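Local coordinates for DNA primase (Aquifex aeolicus, PDB 2AU3), which probably synthesises the short RNA primers from which DNA polymerase starts during DNA replication, using a zinc-binding domain and an RNA polymerase core, at residues 69-72 with 73-77; 78-81 with 82-85; 137-140 with 141-145; 275-278 with 279-282; 281-284 with 285-289. All coordinates share one frame; numbering follows the deposited sequence.

All five contacts are local, joining residues a few positions apart at helix starts and ends. Interactions 1 and 2 follow each other in the zinc-binding domain, their centres about 8 Å apart, and touch where Ser72 N meets Ala82 CB at 3.4 Å. Interaction 3 lies in the N-terminal part of the catalytic core, its centre about 22 Å from that of interaction 1. The side chains of Leu73 and Arg141 come within about 9 and 8 Å of the zinc ion. Interactions 4 and 5 share Asn281 and Leu282 on helix 277-284 of the Toprim fold; the side chain of Leu275 lies about 9 Å from that of Glu251, a predicted magnesium ligand.

Interaction 1: 69-72 with 73-77; sequences KFVS and LYEDI
Phe70 and Tyr74, one helical turn apart, both carry CG anti to the backbone N (chi1 176° and -158°), and their rings therefore leave helix 67-75 side by side. This pair lies just ahead of the Schellman motif that ends the helix in the zinc-binding domain. The ring planes are nearly parallel but slid apart, with centroids 5.8 Å from each other, so overlap is slight; the nearest approach is Phe70 CZ to Tyr74 CD1 at 3.8 Å. Tyr23 of helix 16-23 meets both rings, edge-to-face in the case of Phe70, which places the pair at the junction of two helices.

Val71 and Glu75 repeat the side-by-side pattern. CG1 of Val71 rests on the aliphatic CG of Glu75, 3.8 Å away, while a bend at chi2 turns the glutamate chain and its OE2 hydrogen-bonds Tyr23 OH. Lys69 CG comes only loosely near Leu73 CD1, at 4.2 Å, and Lys69 NZ forms salt bridges with Asp110 and Asp114.

The backbone evidence for the helix end is specific. Tyr74 N donates to Phe70 O at 2.8 Å in an almost straight bond, and Glu75 N follows to Val71 O. Asp76 then takes a positive phi (56°), its N bonded only weakly to Leu73 O. That turn brings Ile77 back over the last turn, where CG1 of Ile77 lies 4.0 Å from Ser72 CA. The closing bond of the motif runs from Ile77 N to Ser72 O at 3.0 Å, in the carbonyl plane and on a lone pair.

Interaction 2: 78-81 with 82-85; sequences SYFE and AALE
Phe80 and Ala83 approach loosely on one side of helix 79-90, the phenyl ring inclined obliquely to the methyl group, with CD1 of Phe80 4.4 Å from CB of Ala83. The helix opens with a capping box formed by Ser78 and Glu81, in the zinc-binding domain. Tyr79 and Phe80 are turned sharply against each other: CD2 of Tyr79 stands over one face of the Phe80 ring, toward its rim, whereas CD1 of Phe80 lies in the plane of the Tyr79 ring at its edge. Ile7 of helix 6-13 touches both Phe80 and Ala83, and Tyr79 OH reaches Asp66 and Arg11.

Glu81 points back toward the start of the helix. Its CG is anti to the carbonyl carbon (chi1 -77°) and the chain beyond is extended, which carries the carboxylate to the amide of Ser78. In the reciprocal bond, Glu81 N donates to Ser78 OG at 2.9 Å. The two bonds serve amides at the helix start that have no carbonyl of an earlier turn of this helix to donate to. Main-chain bonding starts with Ala82 N to Ser78 O at 2.8 Å. On the carboxylate side, Ser78 N meets OE1 of Glu81 at 2.8 Å, on the anti lone pair, with an N-H...O angle of 176°.

Interaction 3: 137-140 with 141-145; sequences PKVA and RKFDL
Val139 and Phe143 form the tightly packed side of this contact, while Arg141 lies across the other, more open side. Helix 137-142 of the catalytic core ends here in a Schellman motif, with Asp144 at positive phi (63°). On the packed side, CG1 of Val139 lies 3.7 Å from CD2 of Phe143; the two side chains run alongside each other, and Val139 O sits in the plane of the phenyl ring at its edge. Helix 253-261 covers both residues, Phe260 meeting Phe143 edge-to-face. Leu145 folds back beyond the turn, its CD1 4.0 Å from CB of Ala140.

Toward the looser side, Arg141 bends at chi3 (-62°) and lays its guanidinium back over the first turn. Pro137 O stands 3.6 Å above the centre of one guanidinium face, and Lys138 N lies over that face nearer the rim. The touching atoms are NH2 on CG of Lys138 at 3.6 Å and NH1 on CB of Pro137; Lys138 NZ turns elsewhere, to a salt bridge with Asp136. An alanine in place of Arg141 is likely to strip the flat cover from Pro137 O and leave the CG of Lys138 without its neighbour.

The carboxylate of Asp144 forms salt bridges with Arg117, Lys57 and Lys194, linking the helix end to helix 101-122, strand 55-58 and strand 188-194. Ala140 O accepts the closing bond from Leu145 N at 2.9 Å, and a water placed 3.2 Å from Ala140 O also lies 2.7 Å from Leu145 O.

Interaction 4: 275-278 with 279-282; sequences LTQN and QANL
Thr276 and Gln279 grip each other at the start of helix 277-284 as a capping box within the Toprim fold. Thr276 is the N-cap: chi1 of 70° sets OG1 between the backbone N and the carbonyl carbon, where it accepts from Gln279 N at 3.1 Å. Gln279 answers in the other direction. With chi1 at -70° its chain leaves on the side of its own N and runs out straight, which carries the amide across the threonine side chain at a slant, and OE1 accepts from Thr276 N. The Thr276 side chain also packs on this chain, OG1 lying 3.4 Å from CG of Gln279.

Both capping groups have second partners. Thr276 OG1 is hydrogen-bonded with Gly228 O, and Gln279 NE2 donates to Lys227 O, tying the helix start to the loop formed by these residues. The buried amide of Gln279 is thus engaged through its oxygen and its nitrogen.

Leu275 supplies the apolar counterpart. It and Gln279 run antiparallel alongside each other, CD1 of the leucine resting 3.6 Å from CB of Gln279, while its other methyl, CD2, approaches CB of Ala280 at 4.1 Å. Leu311 of helix 298-313 touches both Leu275 and Ala280 and extends this apolar patch.

Regular helical bonding takes over at once: Ala280 N donates to Thr276 O, and Asn281 N to Gln277 O at 2.7 Å with an N-H...O angle of 176°. The side-chain bond of the box has a different geometry, Thr276 N lying 2.9 Å from Gln279 OE1 and well above the plane of that amide carbonyl.

Interaction 5: 281-284 with 285-289; sequences NLLS and KFTKK
The Phe286 ring meets the end of helix 277-284 with its edge: Leu282 O lies in the ring plane, 3.3 Å from CD2. This is the helix-to-strand turn of the Toprim fold, leading into strand 289-293. CD1 of Leu282 comes in obliquely to CE2 of Phe286 at 3.9 Å, and Leu234 of helix 234-244 touches both residues. A serine in place of Phe286 would probably leave Leu282 CD1 without its aromatic neighbour and open a gap against Leu234.

Leu283 lies alongside Thr287, CD1 to CG2 3.9 Å, where Ala247 of the neighbouring strand contacts both side chains. The main-chain bonds fray over the last turn. Leu283 O accepts two amides, Phe286 N at 2.8 Å from above the carbonyl plane and Thr287 N at 3.2 Å within it. Lys285 N donates to Leu282 O and only weakly to Asn281 O. A chi1 of 71° turns the Ser284 hydroxyl back toward the preceding turn, where OG points to Asn281 O at 2.5 Å, a distance short enough to leave its exact geometry doubtful. Lys288, bent at chi2, swings back over the helix end, where its NZ makes a weak bond to Ser284 O at 3.1 Å.

Interaction 1: 69-72 with 73-77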
loop_
_atom_site.group_PDB
_atom_site.type_symbol
_atom_site.label_atom_id
_atom_site.label_comp_id
_atom_site.label_asym_id
_atom_site.label_seq_id
_atom_site.Cartn_x
_atom_site.Cartn_y
_atom_site.Cartn_z
ATOM N N LYS A 69 7.719 8.068 19.084
ATOM C CA LYS A 69 7.279 6.693 19.197
ATOM C C LYS A 69 8.393 5.805 19.761
ATOM O O LYS A 69 8.127 4.931 20.586
ATOM C CB LYS A 69 6.821 6.172 17.837
ATOM C CG LYS A 69 6.619 4.675 17.808
ATOM C CD LYS A 69 5.536 4.318 16.819
ATOM C CE LYS A 69 5.012 2.931 17.067
ATOM N NZ LYS A 69 4.719 2.273 15.770
ATOM N N PHE A 70 9.639 6.029 19.335
ATOM C CA PHE A 70 10.750 5.279 19.930
ATOM C C PHE A 70 10.763 5.444 21.465
ATOM O O PHE A 70 10.882 4.475 22.209
ATOM C CB PHE A 70 12.117 5.674 19.354
ATOM C CG PHE A 70 13.265 4.959 20.039
ATOM C CD1 PHE A 70 13.628 3.661 19.659
ATOM C CD2 PHE A 70 13.914 5.546 21.120
ATOM C CE1 PHE A 70 14.657 2.975 20.317
ATOM C CE2 PHE A 70 14.959 4.862 21.786
ATOM C CZ PHE A 70 15.313 3.582 21.393
ATOM N N VAL A 71 10.684 6.686 21.924
ATOM C CA VAL A 71 10.733 6.956 23.362
ATOM C C VAL A 71 9.550 6.285 24.063
ATOM O O VAL A 71 9.723 5.644 25.127
ATOM C CB VAL A 71 10.805 8.485 23.667
ATOM C CG1 VAL A 71 10.730 8.754 25.187
ATOM C CG2 VAL A 71 12.066 9.080 23.069
ATOM N N SER A 72 8.368 6.374 23.440
ATOM C CA SER A 72 7.171 5.708 23.970
ATOM C C SER A 72 7.413 4.223 24.197
ATOM O O SER A 72 6.974 3.656 25.215
ATOM C CB SER A 72 5.984 5.878 23.009
ATOM O OG SER A 72 4.832 5.263 23.534
ATOM N N LEU A 73 8.083 3.584 23.246
ATOM C CA LEU A 73 8.322 2.149 23.357
ATOM C C LEU A 73 9.432 1.865 24.356
ATOM O O LEU A 73 9.294 0.986 25.218
ATOM C CB LEU A 73 8.627 1.502 21.993
ATOM C CG LEU A 73 7.530 1.527 20.926
ATOM C CD1 LEU A 73 8.126 1.136 19.546
ATOM C CD2 LEU A 73 6.392 0.602 21.296
ATOM N N TYR A 74 10.521 2.617 24.268
ATOM C CA TYR A 74 11.607 2.446 25.226
ATOM C C TYR A 74 11.156 2.662 26.683
ATOM O O TYR A 74 11.462 1.846 27.557
ATOM C CB TYR A 74 12.814 3.335 24.886
ATOM C CG TYR A 74 14.098 2.814 25.512
ATOM C CD1 TYR A 74 14.912 1.902 24.832
ATOM C CD2 TYR A 74 14.458 3.189 26.808
ATOM C CE1 TYR A 74 16.087 1.406 25.426
ATOM C CE2 TYR A 74 15.631 2.714 27.406
ATOM C CZ TYR A 74 16.435 1.824 26.718
ATOM O OH TYR A 74 17.578 1.361 27.326
ATOM N N GLU A 75 10.378 3.706 26.934
ATOM C CA GLU A 75 10.015 4.041 28.312
ATOM C C GLU A 75 8.729 3.371 28.796
ATOM O O GLU A 75 8.352 3.505 29.971
ATOM C CB GLU A 75 9.907 5.550 28.494
ATOM C CG GLU A 75 11.156 6.310 28.061
ATOM C CD GLU A 75 12.334 6.153 29.018
ATOM O OE1 GLU A 75 12.166 5.562 30.120
ATOM O OE2 GLU A 75 13.442 6.637 28.670
ATOM N N ASP A 76 8.068 2.657 27.888
ATOM C CA ASP A 76 6.763 2.036 28.151
ATOM C C ASP A 76 5.734 3.068 28.605
ATOM O O ASP A 76 5.129 2.933 29.660
ATOM C CB ASP A 76 6.885 0.895 29.162
ATOM C CG ASP A 76 5.630 0.022 29.214
ATOM O OD1 ASP A 76 5.168 -0.404 28.152
ATOM O OD2 ASP A 76 5.034 -0.285 30.273
ATOM N N ILE A 77 5.584 4.118 27.812
ATOM C CA ILE A 77 4.609 5.183 28.059
ATOM C C ILE A 77 3.853 5.465 26.762
ATOM O O ILE A 77 4.200 4.946 25.687
ATOM C CB ILE A 77 5.288 6.513 28.613
ATOM C CG1 ILE A 77 6.229 7.155 27.579
ATOM C CG2 ILE A 77 6.004 6.279 29.949
ATOM C CD1 ILE A 77 7.209 8.245 28.185
#

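Interaction 2: 78-81 with 82-85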
loop_
_atom_site.group_PDB
_atom_site.type_symbol
_atom_site.label_atom_id
_atom_site.label_comp_id
_atom_site.label_asym_id
_atom_site.label_seq_id
_atom_site.Cartn_x
_atom_site.Cartn_y
_atom_site.Cartn_z
ATOM N N SER A 78 2.815 6.278 26.858
ATOM C CA SER A 78 2.016 6.580 25.689
ATOM C C SER A 78 2.781 7.500 24.737
ATOM O O SER A 78 3.712 8.231 25.127
ATOM C CB SER A 78 0.703 7.238 26.103
ATOM O OG SER A 78 0.929 8.601 26.387
ATOM N N TYR A 79 2.376 7.475 23.488
ATOM C CA TYR A 79 2.956 8.362 22.493
ATOM C C TYR A 79 3.006 9.809 23.016
ATOM O O TYR A 79 4.065 10.463 22.989
ATOM C CB TYR A 79 2.166 8.250 21.190
ATOM C CG TYR A 79 2.766 9.018 20.059
ATOM C CD1 TYR A 79 3.705 8.431 19.204
ATOM C CD2 TYR A 79 2.402 10.338 19.834
ATOM C CE1 TYR A 79 4.269 9.159 18.149
ATOM C CE2 TYR A 79 2.968 11.073 18.810
ATOM C CZ TYR A 79 3.892 10.479 17.966
ATOM O OH TYR A 79 4.429 11.227 16.939
ATOM N N PHE A 80 1.874 10.309 23.502
ATOM C CA PHE A 80 1.801 11.705 23.965
ATOM C C PHE A 80 2.503 11.986 25.297
ATOM O O PHE A 80 3.054 13.093 25.503
ATOM C CB PHE A 80 0.358 12.189 23.972
ATOM C CG PHE A 80 -0.238 12.312 22.597
ATOM C CD1 PHE A 80 0.334 13.163 21.652
ATOM C CD2 PHE A 80 -1.370 11.586 22.246
ATOM C CE1 PHE A 80 -0.205 13.282 20.368
ATOM C CE2 PHE A 80 -1.911 11.688 20.951
ATOM C CZ PHE A 80 -1.336 12.556 20.029
ATOM N N GLU A 81 2.548 10.986 26.173
ATOM C CA GLU A 81 3.478 11.015 27.305
ATOM C C GLU A 81 4.943 11.177 26.844
ATOM O O GLU A 81 5.700 11.978 27.397
ATOM C CB GLU A 81 3.312 9.762 28.189
ATOM C CG GLU A 81 2.088 9.798 29.096
ATOM C CD GLU A 81 1.880 8.513 29.902
ATOM O OE1 GLU A 81 2.017 7.397 29.352
ATOM O OE2 GLU A 81 1.548 8.619 31.108
ATOM N N ALA A 82 5.343 10.403 25.843
ATOM C CA ALA A 82 6.694 10.509 25.271
ATOM C C ALA A 82 6.890 11.871 24.633
ATOM O O ALA A 82 7.974 12.468 24.737
ATOM C CB ALA A 82 6.930 9.405 24.226
ATOM N N ALA A 83 5.854 12.345 23.943
ATOM C CA ALA A 83 5.871 13.688 23.367
ATOM C C ALA A 83 6.172 14.766 24.430
ATOM O O ALA A 83 6.978 15.672 24.200
ATOM C CB ALA A 83 4.577 13.963 22.664
ATOM N N LEU A 84 5.556 14.639 25.597
ATOM C CA LEU A 84 5.734 15.626 26.669
ATOM C C LEU A 84 7.149 15.570 27.213
ATOM O O LEU A 84 7.738 16.594 27.516
ATOM C CB LEU A 84 4.728 15.401 27.813
ATOM C CG LEU A 84 4.671 16.469 28.936
ATOM C CD1 LEU A 84 4.660 17.901 28.405
ATOM C CD2 LEU A 84 3.475 16.244 29.851
ATOM N N GLU A 85 7.681 14.363 27.348
ATOM C CA GLU A 85 9.037 14.198 27.841
ATOM C C GLU A 85 10.053 14.823 26.874
ATOM O O GLU A 85 10.993 15.509 27.317
ATOM C CB GLU A 85 9.340 12.718 28.091
ATOM C CG GLU A 85 10.725 12.447 28.663
ATOM C CD GLU A 85 10.915 12.994 30.074
ATOM O OE1 GLU A 85 9.900 13.351 30.746
ATOM O OE2 GLU A 85 12.096 13.064 30.513
#

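Interaction 3: 137-140 with 141-145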
loop_
_atom_site.group_PDB
_atom_site.type_symbol
_atom_site.label_atom_id
_atom_site.label_comp_id
_atom_site.label_asym_id
_atom_site.label_seq_id
_atom_site.Cartn_x
_atom_site.Cartn_y
_atom_site.Cartn_z
ATOM N N PRO A 137 8.460 -13.495 5.252
ATOM C CA PRO A 137 8.470 -12.843 6.572
ATOM C C PRO A 137 9.089 -11.453 6.524
ATOM O O PRO A 137 8.625 -10.571 7.214
ATOM C CB PRO A 137 9.327 -13.797 7.421
ATOM C CG PRO A 137 9.118 -15.105 6.775
ATOM C CD PRO A 137 9.076 -14.838 5.305
ATOM N N LYS A 138 10.083 -11.233 5.670
ATOM C CA LYS A 138 10.658 -9.885 5.559
ATOM C C LYS A 138 9.622 -8.904 5.023
ATOM O O LYS A 138 9.544 -7.769 5.500
ATOM C CB LYS A 138 11.885 -9.860 4.654
ATOM C CG LYS A 138 13.045 -10.774 5.127
ATOM C CD LYS A 138 14.290 -10.585 4.234
ATOM C CE LYS A 138 14.272 -11.483 2.985
ATOM N NZ LYS A 138 13.766 -12.897 3.224
ATOM N N VAL A 139 8.831 -9.346 4.039
ATOM C CA VAL A 139 7.742 -8.512 3.472
ATOM C C VAL A 139 6.625 -8.347 4.494
ATOM O O VAL A 139 6.094 -7.259 4.642
ATOM C CB VAL A 139 7.171 -9.108 2.159
ATOM C CG1 VAL A 139 5.846 -8.404 1.727
ATOM C CG2 VAL A 139 8.199 -9.022 1.059
ATOM N N ALA A 140 6.274 -9.424 5.221
ATOM C CA ALA A 140 5.223 -9.337 6.235
ATOM C C ALA A 140 5.556 -8.227 7.250
ATOM O O ALA A 140 4.677 -7.451 7.641
ATOM C CB ALA A 140 5.023 -10.706 6.951
ATOM N N ARG A 141 6.828 -8.152 7.651
ATOM C CA ARG A 141 7.307 -7.122 8.567
ATOM C C ARG A 141 7.387 -5.717 7.964
ATOM O O ARG A 141 7.001 -4.736 8.624
ATOM C CB ARG A 141 8.670 -7.499 9.109
ATOM C CG ARG A 141 8.604 -8.681 10.075
ATOM C CD ARG A 141 9.920 -8.985 10.744
ATOM N NE ARG A 141 10.965 -9.364 9.794
ATOM C CZ ARG A 141 11.392 -10.616 9.581
ATOM N NH1 ARG A 141 10.842 -11.649 10.229
ATOM N NH2 ARG A 141 12.359 -10.832 8.700
ATOM N N LYS A 142 7.885 -5.624 6.723
ATOM C CA LYS A 142 7.923 -4.341 6.020
ATOM C C LYS A 142 6.550 -3.700 5.927
ATOM O O LYS A 142 6.413 -2.474 6.115
ATOM C CB LYS A 142 8.491 -4.484 4.610
ATOM C CG LYS A 142 8.526 -3.153 3.842
ATOM C CD LYS A 142 9.101 -3.382 2.454
ATOM C CE LYS A 142 9.209 -2.083 1.676
ATOM N NZ LYS A 142 10.043 -1.046 2.333
ATOM N N PHE A 143 5.560 -4.526 5.585
ATOM C CA PHE A 143 4.194 -4.073 5.362
ATOM C C PHE A 143 3.338 -4.056 6.631
ATOM O O PHE A 143 2.160 -3.698 6.574
ATOM C CB PHE A 143 3.507 -4.903 4.265
ATOM C CG PHE A 143 3.874 -4.463 2.869
ATOM C CD1 PHE A 143 3.064 -3.560 2.160
ATOM C CD2 PHE A 143 5.044 -4.884 2.298
ATOM C CE1 PHE A 143 3.421 -3.132 0.859
ATOM C CE2 PHE A 143 5.406 -4.459 0.998
ATOM C CZ PHE A 143 4.553 -3.570 0.279
ATOM N N ASP A 144 3.945 -4.414 7.764
ATOM C CA ASP A 144 3.289 -4.293 9.071
ATOM C C ASP A 144 2.037 -5.195 9.177
ATOM O O ASP A 144 1.065 -4.865 9.850
ATOM C CB ASP A 144 2.977 -2.810 9.411
ATOM C CG ASP A 144 4.238 -1.977 9.583
ATOM O OD1 ASP A 144 4.314 -0.863 9.027
ATOM O OD2 ASP A 144 5.231 -2.370 10.247
ATOM N N LEU A 145 2.107 -6.361 8.549
ATOM C CA LEU A 145 1.029 -7.337 8.648
ATOM C C LEU A 145 0.734 -7.683 10.074
ATOM O O LEU A 145 1.662 -7.785 10.934
ATOM C CB LEU A 145 1.332 -8.598 7.854
ATOM C CG LEU A 145 1.576 -8.396 6.358
ATOM C CD1 LEU A 145 1.309 -9.706 5.687
ATOM C CD2 LEU A 145 0.769 -7.301 5.716
HETATM O O HOH W 1 4.380 -7.891 10.749
#

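Interaction 4: 275-278 with 279-282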
loop_
_atom_site.group_PDB
_atom_site.type_symbol
_atom_site.label_atom_id
_atom_site.label_comp_id
_atom_site.label_asym_id
_atom_site.label_seq_id
_atom_site.Cartn_x
_atom_site.Cartn_y
_atom_site.Cartn_z
ATOM N N LEU A 275 -9.836 -0.595 -9.901
ATOM C CA LEU A 275 -9.156 0.668 -10.017
ATOM C C LEU A 275 -10.203 1.787 -10.259
ATOM O O LEU A 275 -11.143 1.601 -11.018
ATOM C CB LEU A 275 -8.137 0.603 -11.154
ATOM C CG LEU A 275 -7.380 1.898 -11.412
ATOM C CD1 LEU A 275 -6.239 2.015 -10.439
ATOM C CD2 LEU A 275 -6.868 1.894 -12.861
ATOM N N THR A 276 -10.049 2.915 -9.573
ATOM C CA THR A 276 -10.893 4.086 -9.816
ATOM C C THR A 276 -10.106 5.120 -10.567
ATOM O O THR A 276 -8.889 5.075 -10.592
ATOM C CB THR A 276 -11.381 4.724 -8.514
ATOM O OG1 THR A 276 -10.263 5.335 -7.849
ATOM C CG2 THR A 276 -11.938 3.656 -7.532
ATOM N N GLN A 277 -10.807 6.086 -11.160
ATOM C CA GLN A 277 -10.145 7.232 -11.778
ATOM C C GLN A 277 -9.216 8.000 -10.818
ATOM O O GLN A 277 -8.089 8.379 -11.204
ATOM C CB GLN A 277 -11.192 8.194 -12.378
ATOM C CG GLN A 277 -10.565 9.283 -13.275
ATOM C CD GLN A 277 -9.874 8.684 -14.515
ATOM O OE1 GLN A 277 -8.652 8.777 -14.682
ATOM N NE2 GLN A 277 -10.653 8.098 -15.372
ATOM N N ASN A 278 -9.674 8.251 -9.585
ATOM C CA ASN A 278 -8.814 8.947 -8.623
ATOM C C ASN A 278 -7.523 8.158 -8.396
ATOM O O ASN A 278 -6.478 8.749 -8.278
ATOM C CB ASN A 278 -9.513 9.204 -7.272
ATOM C CG ASN A 278 -10.506 10.352 -7.340
ATOM O OD1 ASN A 278 -10.449 11.179 -8.252
ATOM N ND2 ASN A 278 -11.437 10.406 -6.372
ATOM N N GLN A 279 -7.611 6.826 -8.325
ATOM C CA GLN A 279 -6.409 5.995 -8.183
ATOM C C GLN A 279 -5.491 6.053 -9.436
ATOM O O GLN A 279 -4.256 6.111 -9.315
ATOM C CB GLN A 279 -6.775 4.539 -7.871
ATOM C CG GLN A 279 -7.350 4.318 -6.481
ATOM C CD GLN A 279 -8.128 3.016 -6.370
ATOM O OE1 GLN A 279 -8.334 2.294 -7.381
ATOM N NE2 GLN A 279 -8.592 2.714 -5.164
ATOM N N ALA A 280 -6.100 6.020 -10.627
ATOM C CA ALA A 280 -5.337 6.173 -11.867
ATOM C C ALA A 280 -4.667 7.567 -11.939
ATOM O O ALA A 280 -3.491 7.664 -12.272
ATOM C CB ALA A 280 -6.200 5.905 -13.071
ATOM N N ASN A 281 -5.413 8.626 -11.618
ATOM C CA ASN A 281 -4.860 9.980 -11.495
ATOM C C ASN A 281 -3.681 9.997 -10.516
ATOM O O ASN A 281 -2.632 10.536 -10.824
ATOM C CB ASN A 281 -5.916 10.987 -10.993
ATOM C CG ASN A 281 -7.055 11.257 -12.012
ATOM O OD1 ASN A 281 -8.037 11.903 -11.678
ATOM N ND2 ASN A 281 -6.924 10.744 -13.223
ATOM N N LEU A 282 -3.878 9.449 -9.308
ATOM C CA LEU A 282 -2.808 9.401 -8.315
ATOM C C LEU A 282 -1.578 8.655 -8.863
ATOM O O LEU A 282 -0.439 9.139 -8.774
ATOM C CB LEU A 282 -3.302 8.772 -6.998
ATOM C CG LEU A 282 -2.230 8.423 -5.949
ATOM C CD1 LEU A 282 -1.613 9.720 -5.323
ATOM C CD2 LEU A 282 -2.832 7.508 -4.842
#

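Interaction 5: 281-284 with 285-289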
loop_
_atom_site.group_PDB
_atom_site.type_symbol
_atom_site.label_atom_id
_atom_site.label_comp_id
_atom_site.label_asym_id
_atom_site.label_seq_id
_atom_site.Cartn_x
_atom_site.Cartn_y
_atom_site.Cartn_z
ATOM N N ASN A 281 -5.413 8.626 -11.618
ATOM C CA ASN A 281 -4.860 9.980 -11.495
ATOM C C ASN A 281 -3.681 9.997 -10.516
ATOM O O ASN A 281 -2.632 10.536 -10.824
ATOM C CB ASN A 281 -5.916 10.987 -10.993
ATOM C CG ASN A 281 -7.055 11.257 -12.012
ATOM O OD1 ASN A 281 -8.037 11.903 -11.678
ATOM N ND2 ASN A 281 -6.924 10.744 -13.223
ATOM N N LEU A 282 -3.878 9.449 -9.308
ATOM C CA LEU A 282 -2.808 9.401 -8.315
ATOM C C LEU A 282 -1.578 8.655 -8.863
ATOM O O LEU A 282 -0.439 9.139 -8.774
ATOM C CB LEU A 282 -3.302 8.772 -6.998
ATOM C CG LEU A 282 -2.230 8.423 -5.949
ATOM C CD1 LEU A 282 -1.613 9.720 -5.323
ATOM C CD2 LEU A 282 -2.832 7.508 -4.842
ATOM N N LEU A 283 -1.799 7.490 -9.463
ATOM C CA LEU A 283 -0.667 6.742 -10.025
ATOM C C LEU A 283 0.105 7.582 -11.046
ATOM O O LEU A 283 1.348 7.554 -11.060
ATOM C CB LEU A 283 -1.138 5.420 -10.659
ATOM C CG LEU A 283 -0.113 4.393 -11.165
ATOM C CD1 LEU A 283 1.064 4.187 -10.198
ATOM C CD2 LEU A 283 -0.823 3.029 -11.469
ATOM N N SER A 284 -0.623 8.351 -11.866
ATOM C CA SER A 284 -0.001 9.162 -12.924
ATOM C C SER A 284 0.959 10.230 -12.398
ATOM O O SER A 284 1.854 10.665 -13.114
ATOM C CB SER A 284 -1.038 9.806 -13.817
ATOM O OG SER A 284 -1.724 10.828 -13.120
ATOM N N LYS A 285 0.775 10.638 -11.157
ATOM C CA LYS A 285 1.726 11.548 -10.510
ATOM C C LYS A 285 3.088 10.884 -10.247
ATOM O O LYS A 285 4.075 11.587 -9.969
ATOM C CB LYS A 285 1.154 12.097 -9.183
ATOM C CG LYS A 285 -0.212 12.762 -9.283
ATOM C CD LYS A 285 -0.559 13.407 -7.915
ATOM C CE LYS A 285 -2.026 13.845 -7.802
ATOM N NZ LYS A 285 -2.599 13.646 -6.396
ATOM N N PHE A 286 3.168 9.551 -10.328
ATOM C CA PHE A 286 4.448 8.859 -10.035
ATOM C C PHE A 286 5.074 8.243 -11.248
ATOM O O PHE A 286 6.276 7.961 -11.263
ATOM C CB PHE A 286 4.280 7.791 -8.951
ATOM C CG PHE A 286 3.873 8.363 -7.631
ATOM C CD1 PHE A 286 4.831 8.652 -6.665
ATOM C CD2 PHE A 286 2.544 8.700 -7.389
ATOM C CE1 PHE A 286 4.472 9.237 -5.443
ATOM C CE2 PHE A 286 2.181 9.283 -6.188
ATOM C CZ PHE A 286 3.147 9.545 -5.208
ATOM N N THR A 287 4.262 8.013 -12.263
ATOM C CA THR A 287 4.740 7.356 -13.454
ATOM C C THR A 287 3.831 7.583 -14.653
ATOM O O THR A 287 2.634 7.840 -14.495
ATOM C CB THR A 287 4.903 5.845 -13.185
ATOM O OG1 THR A 287 5.589 5.244 -14.287
ATOM C CG2 THR A 287 3.510 5.130 -13.137
ATOM N N LYS A 288 4.397 7.466 -15.846
ATOM C CA LYS A 288 3.597 7.560 -17.057
ATOM C C LYS A 288 3.597 6.247 -17.840
ATOM O O LYS A 288 3.170 6.217 -18.997
ATOM C CB LYS A 288 4.071 8.741 -17.954
ATOM C CG LYS A 288 4.037 10.098 -17.276
ATOM C CD LYS A 288 2.665 10.474 -16.703
ATOM C CE LYS A 288 2.750 11.820 -15.958
ATOM N NZ LYS A 288 1.400 12.379 -15.597
ATOM N N LYS A 289 4.063 5.160 -17.202
ATOM C CA LYS A 289 4.012 3.817 -17.796
ATOM C C LYS A 289 3.518 2.807 -16.751
ATOM O O LYS A 289 4.081 2.694 -15.661
ATOM C CB LYS A 289 5.394 3.356 -18.276
ATOM C CG LYS A 289 5.876 3.914 -19.581
ATOM C CD LYS A 289 7.129 3.126 -20.039
ATOM C CE LYS A 289 8.039 3.979 -20.944
ATOM N NZ LYS A 289 8.894 3.135 -21.871
#